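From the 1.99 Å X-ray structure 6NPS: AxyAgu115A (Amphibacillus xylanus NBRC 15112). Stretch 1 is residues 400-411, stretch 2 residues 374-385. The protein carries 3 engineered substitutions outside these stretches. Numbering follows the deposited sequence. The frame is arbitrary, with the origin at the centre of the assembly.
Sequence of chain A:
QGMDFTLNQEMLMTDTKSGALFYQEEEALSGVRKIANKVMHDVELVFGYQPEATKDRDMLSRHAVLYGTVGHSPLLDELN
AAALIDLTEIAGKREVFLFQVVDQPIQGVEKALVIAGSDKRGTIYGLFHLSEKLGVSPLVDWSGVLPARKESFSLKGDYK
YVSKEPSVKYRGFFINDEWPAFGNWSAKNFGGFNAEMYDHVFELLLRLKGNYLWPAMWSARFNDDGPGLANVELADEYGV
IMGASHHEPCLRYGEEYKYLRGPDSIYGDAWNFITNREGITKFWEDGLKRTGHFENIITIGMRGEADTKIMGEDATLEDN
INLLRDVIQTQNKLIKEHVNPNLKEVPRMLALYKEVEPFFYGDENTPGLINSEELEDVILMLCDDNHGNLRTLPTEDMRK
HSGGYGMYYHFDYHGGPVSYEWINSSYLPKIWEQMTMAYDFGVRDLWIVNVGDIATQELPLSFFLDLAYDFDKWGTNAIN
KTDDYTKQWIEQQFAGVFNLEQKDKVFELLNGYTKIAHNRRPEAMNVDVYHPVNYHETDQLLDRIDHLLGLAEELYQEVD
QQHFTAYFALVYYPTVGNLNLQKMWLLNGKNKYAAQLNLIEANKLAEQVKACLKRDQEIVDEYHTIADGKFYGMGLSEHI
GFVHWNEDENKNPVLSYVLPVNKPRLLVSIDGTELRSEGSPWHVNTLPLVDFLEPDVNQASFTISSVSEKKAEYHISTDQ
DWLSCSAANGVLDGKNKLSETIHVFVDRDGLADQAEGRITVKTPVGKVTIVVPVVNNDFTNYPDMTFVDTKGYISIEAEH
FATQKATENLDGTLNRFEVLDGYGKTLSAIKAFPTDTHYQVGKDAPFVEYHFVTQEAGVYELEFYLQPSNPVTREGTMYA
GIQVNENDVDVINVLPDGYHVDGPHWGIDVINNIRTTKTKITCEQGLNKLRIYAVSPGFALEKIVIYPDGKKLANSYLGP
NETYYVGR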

# COMPACT_ATOMS: atom_id res chain seq x y z
N LYS A 400 -19.97 42.21 29.12
CA LYS A 400 -20.21 43.61 29.45
C LYS A 400 -19.75 44.57 28.35
O LYS A 400 -20.03 45.77 28.43
CB LYS A 400 -19.51 43.93 30.76
CG LYS A 400 -20.31 43.59 32.01
CD LYS A 400 -20.20 44.73 33.05
CE LYS A 400 -21.53 45.08 33.75
NZ LYS A 400 -22.47 45.89 32.90
N HIS A 401 -19.04 44.07 27.33
CA HIS A 401 -18.36 44.94 26.38
C HIS A 401 -19.37 45.70 25.54
O HIS A 401 -20.20 45.10 24.85
CB HIS A 401 -17.43 44.13 25.49
CG HIS A 401 -16.83 44.91 24.35
ND1 HIS A 401 -15.84 45.86 24.54
CD2 HIS A 401 -17.07 44.88 23.02
CE1 HIS A 401 -15.50 46.38 23.37
NE2 HIS A 401 -16.24 45.81 22.44
N SER A 402 -19.33 47.01 25.62
CA SER A 402 -20.17 47.81 24.76
C SER A 402 -19.60 47.77 23.35
O SER A 402 -18.40 47.97 23.14
CB SER A 402 -20.26 49.24 25.30
OG SER A 402 -20.48 50.15 24.26
N GLY A 403 -20.45 47.50 22.38
CA GLY A 403 -20.02 47.20 21.04
C GLY A 403 -20.37 45.78 20.65
O GLY A 403 -20.55 45.50 19.46
N GLY A 404 -20.49 44.89 21.63
CA GLY A 404 -20.92 43.53 21.33
C GLY A 404 -19.90 42.72 20.54
O GLY A 404 -18.74 43.11 20.32
N TYR A 405 -20.37 41.56 20.08
CA TYR A 405 -19.52 40.54 19.48
C TYR A 405 -20.10 40.08 18.16
O TYR A 405 -21.32 40.10 17.94
CB TYR A 405 -19.34 39.33 20.43
CG TYR A 405 -18.55 39.72 21.65
CD1 TYR A 405 -17.15 39.63 21.65
CD2 TYR A 405 -19.18 40.21 22.79
CE1 TYR A 405 -16.43 39.99 22.75
CE2 TYR A 405 -18.47 40.57 23.91
CZ TYR A 405 -17.08 40.46 23.88
OH TYR A 405 -16.33 40.87 24.98
N GLY A 406 -19.20 39.60 17.31
CA GLY A 406 -19.57 39.03 16.04
C GLY A 406 -19.11 37.59 15.90
O GLY A 406 -18.24 37.14 16.64
N MET A 407 -19.68 36.87 14.95
CA MET A 407 -19.19 35.52 14.64
C MET A 407 -19.04 35.40 13.14
O MET A 407 -19.97 35.72 12.37
CB MET A 407 -20.13 34.42 15.17
CG MET A 407 -19.65 32.95 14.81
SD MET A 407 -17.97 32.60 15.46
CE MET A 407 -18.21 32.90 17.21
N TYR A 408 -17.87 34.93 12.72
CA TYR A 408 -17.56 34.63 11.33
C TYR A 408 -17.46 33.12 11.20
O TYR A 408 -16.59 32.49 11.80
CB TYR A 408 -16.25 35.34 10.94
CG TYR A 408 -15.75 35.00 9.57
CD1 TYR A 408 -16.63 34.73 8.53
CD2 TYR A 408 -14.37 34.95 9.32
CE1 TYR A 408 -16.14 34.40 7.25
CE2 TYR A 408 -13.88 34.65 8.05
CZ TYR A 408 -14.77 34.36 7.03
OH TYR A 408 -14.28 34.03 5.78
N TYR A 409 -18.40 32.53 10.44
CA TYR A 409 -18.63 31.09 10.33
C TYR A 409 -18.34 30.69 8.89
O TYR A 409 -18.33 31.53 7.99
CB TYR A 409 -20.09 30.77 10.74
CG TYR A 409 -20.31 29.30 11.07
CD1 TYR A 409 -19.95 28.78 12.32
CD2 TYR A 409 -20.88 28.46 10.14
CE1 TYR A 409 -20.13 27.42 12.63
CE2 TYR A 409 -21.07 27.06 10.43
CZ TYR A 409 -20.70 26.57 11.68
OH TYR A 409 -20.88 25.24 12.00
N HIS A 410 -17.98 29.41 8.66
CA HIS A 410 -17.62 28.93 7.32
C HIS A 410 -18.54 27.79 6.87
O HIS A 410 -18.69 26.79 7.57
CB HIS A 410 -16.18 28.41 7.27
CG HIS A 410 -15.14 29.50 7.25
ND1 HIS A 410 -14.78 30.19 8.39
CD2 HIS A 410 -14.41 30.03 6.24
CE1 HIS A 410 -13.86 31.07 8.09
NE2 HIS A 410 -13.60 30.99 6.79
N PHE A 411 -19.12 27.95 5.67
CA PHE A 411 -19.68 26.86 4.87
C PHE A 411 -18.73 26.46 3.75
O PHE A 411 -19.07 25.56 2.98
CB PHE A 411 -21.01 27.27 4.19
CG PHE A 411 -22.14 27.60 5.14
CD1 PHE A 411 -22.10 27.21 6.47
CD2 PHE A 411 -23.26 28.28 4.67
CE1 PHE A 411 -23.17 27.47 7.32
CE2 PHE A 411 -24.32 28.57 5.53
CZ PHE A 411 -24.27 28.18 6.85
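Stretch 2 (374-385) ELEDVILMLCDD

Stretch 2 lies alongside stretch 1 as a parallel neighbour, in the order turn, then strand, on both sides. A type II turn from Leu-375 to Val-378, closed by Val-378 N to Leu-375 O at 3.0 Å, packs against the type II turn from His-401 to Gly-404, closed by Gly-404 N to His-401 O at 3.2 Å. Beyond the turns, a strand ending at Cys-383 runs beside strand 405-410; the axes cross at -30° and approach to 4.1 Å. The register pairs Tyr-405 with Leu-380, Gly-406 with Met-381, Met-407 with Leu-382 and Tyr-408 with Cys-383. The backbone ladder alternates in the parallel manner: Leu-380 N to Gly-404 O (3.0 Å), Gly-406 N to Leu-380 O (2.8 Å), Leu-382 N to Gly-406 O (2.7 Å), Tyr-408 N to Leu-382 O (2.9 Å) and Asp-384 N to Tyr-408 O (3.0 Å).

Gly-403 and Gly-406 are the hollows of stretch 1. At Gly-403 the CA lies 4.0 Å from the CA of Asp-377, and a CB there would clash with Val-378 O; its phi/psi of 115/-26 also calls for glycine. At Gly-406 the CA atoms of Gly-406 and Met-381 come to 3.9 Å, the tightest pairing of the register. The bare backbone leaves room for neighbouring side chains: Ile-379 CG2 reaches 3.8 Å from Gly-406 N, and Met-381 CG lies 4.0 Å from Met-407 N. Farther along the same face, Met-381 SD abuts Tyr-408 CB at 3.7 Å, while Cys-383 SG stands at the edge of the Tyr-408 ring, 4.1 Å from Tyr-408 CB.

The other face carries Tyr-405, Leu-380, Met-407 and Leu-382. Tyr-405 CD1 rests 3.7 Å from Leu-380 CB and 4.2 Å from Leu-382 CD1; next along, Met-407 bends its end back so that CE meets Leu-382 CB at 3.7 Å.

Side chains fasten both ends. At the turns, the His-401 ring reaches across to donate from NE2 to Val-378 O (2.8 Å), and Leu-380 CD1 covers one ring face, 3.7 Å from the centroid. Asp-377 N donates to Ser-402 O at 3.1 Å. Water 1 bridges Glu-376 OE2 (2.6 Å) and Ser-402 N (3.1 Å); water 2 joins Asp-377 OD2 (3.1 Å) to Ser-402 OG (2.6 Å). At the far end the CA-to-CB bond of Asp-384 points toward stretch 1, and its carboxylate grips His-410 twice, OD1 accepting from ND1 at 2.8 Å and OD2 from the backbone N at 3.1 Å. Asp-384 OD2 also lies over one face of the Tyr-409 ring, 3.8 Å from CD1 of Tyr-409.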

# COMPACT_ATOMS: atom_id res chain seq x y z
N GLU A 374 -9.40 51.69 23.08
CA GLU A 374 -9.54 51.96 21.70
C GLU A 374 -10.59 51.02 21.07
O GLU A 374 -11.13 51.32 20.05
CB GLU A 374 -8.18 51.88 21.06
CG GLU A 374 -7.36 53.13 21.36
CD GLU A 374 -7.98 54.36 20.71
OE1 GLU A 374 -8.77 54.15 19.81
OE2 GLU A 374 -7.72 55.51 21.07
N LEU A 375 -10.87 49.91 21.73
CA LEU A 375 -11.89 48.95 21.31
C LEU A 375 -13.27 49.24 21.89
O LEU A 375 -14.22 48.50 21.59
CB LEU A 375 -11.45 47.55 21.67
CG LEU A 375 -10.13 47.24 20.98
CD1 LEU A 375 -9.64 45.89 21.46
CD2 LEU A 375 -10.31 47.23 19.44
N GLU A 376 -13.42 50.30 22.66
CA GLU A 376 -14.74 50.64 23.17
C GLU A 376 -15.66 51.01 22.00
O GLU A 376 -15.28 51.78 21.11
CB GLU A 376 -14.66 51.76 24.21
CG GLU A 376 -15.85 51.74 25.16
CD GLU A 376 -16.35 50.32 25.42
OE1 GLU A 376 -17.42 49.96 24.86
OE2 GLU A 376 -15.71 49.58 26.19
N ASP A 377 -16.86 50.41 22.00
CA ASP A 377 -17.90 50.54 20.99
C ASP A 377 -17.57 49.76 19.73
O ASP A 377 -18.40 49.76 18.82
CB ASP A 377 -18.18 52.01 20.60
CG ASP A 377 -18.23 52.93 21.81
OD1 ASP A 377 -17.47 53.93 21.85
OD2 ASP A 377 -19.05 52.65 22.73
N VAL A 378 -16.42 49.08 19.64
CA VAL A 378 -16.08 48.28 18.47
C VAL A 378 -16.69 46.88 18.60
O VAL A 378 -16.64 46.25 19.67
CB VAL A 378 -14.55 48.20 18.30
CG1 VAL A 378 -14.19 47.24 17.15
CG2 VAL A 378 -13.98 49.58 18.04
N ILE A 379 -17.26 46.38 17.50
CA ILE A 379 -17.70 44.99 17.46
C ILE A 379 -16.48 44.08 17.43
O ILE A 379 -15.59 44.25 16.59
CB ILE A 379 -18.57 44.72 16.23
CG1 ILE A 379 -19.82 45.61 16.22
CG2 ILE A 379 -18.95 43.22 16.18
CD1 ILE A 379 -20.34 45.84 14.80
N LEU A 380 -16.45 43.07 18.31
CA LEU A 380 -15.31 42.15 18.39
C LEU A 380 -15.74 40.87 17.71
O LEU A 380 -16.58 40.12 18.24
CB LEU A 380 -14.88 41.93 19.83
CG LEU A 380 -14.38 43.20 20.55
CD1 LEU A 380 -14.13 43.01 22.04
CD2 LEU A 380 -13.08 43.68 19.90
N MET A 381 -15.23 40.64 16.51
CA MET A 381 -15.74 39.54 15.70
C MET A 381 -14.90 38.30 15.99
O MET A 381 -13.71 38.26 15.66
CB MET A 381 -15.72 39.86 14.21
CG MET A 381 -16.44 38.73 13.44
SD MET A 381 -16.37 38.95 11.67
CE MET A 381 -14.62 38.91 11.41
N LEU A 382 -15.51 37.31 16.66
CA LEU A 382 -14.90 36.01 16.88
C LEU A 382 -15.05 35.18 15.60
O LEU A 382 -15.84 35.49 14.71
CB LEU A 382 -15.55 35.28 18.07
CG LEU A 382 -15.44 36.09 19.39
CD1 LEU A 382 -16.42 35.65 20.45
CD2 LEU A 382 -14.03 36.03 19.92
N CYS A 383 -14.28 34.10 15.52
CA CYS A 383 -14.28 33.31 14.29
C CYS A 383 -14.32 31.85 14.68
O CYS A 383 -13.82 31.47 15.75
CB CYS A 383 -13.04 33.62 13.44
SG CYS A 383 -12.86 35.46 13.17
N ASP A 384 -14.94 31.03 13.82
CA ASP A 384 -14.80 29.58 13.97
C ASP A 384 -13.40 29.16 13.51
O ASP A 384 -12.54 29.98 13.20
CB ASP A 384 -15.90 28.84 13.20
CG ASP A 384 -15.68 28.85 11.66
OD1 ASP A 384 -14.79 29.57 11.13
OD2 ASP A 384 -16.44 28.11 10.97
N ASP A 385 -13.16 27.84 13.51
CA ASP A 385 -11.84 27.34 13.19
C ASP A 385 -11.67 27.07 11.69
O ASP A 385 -10.77 26.32 11.31
CB ASP A 385 -11.56 26.07 13.99
CG ASP A 385 -12.51 24.91 13.65
OD1 ASP A 385 -13.47 25.05 12.83
OD2 ASP A 385 -12.30 23.81 14.20
O HOH W 1 -17.37 48.34 27.69
O HOH W 2 -21.38 50.71 21.93
O HOH W 3 -21.32 48.35 17.70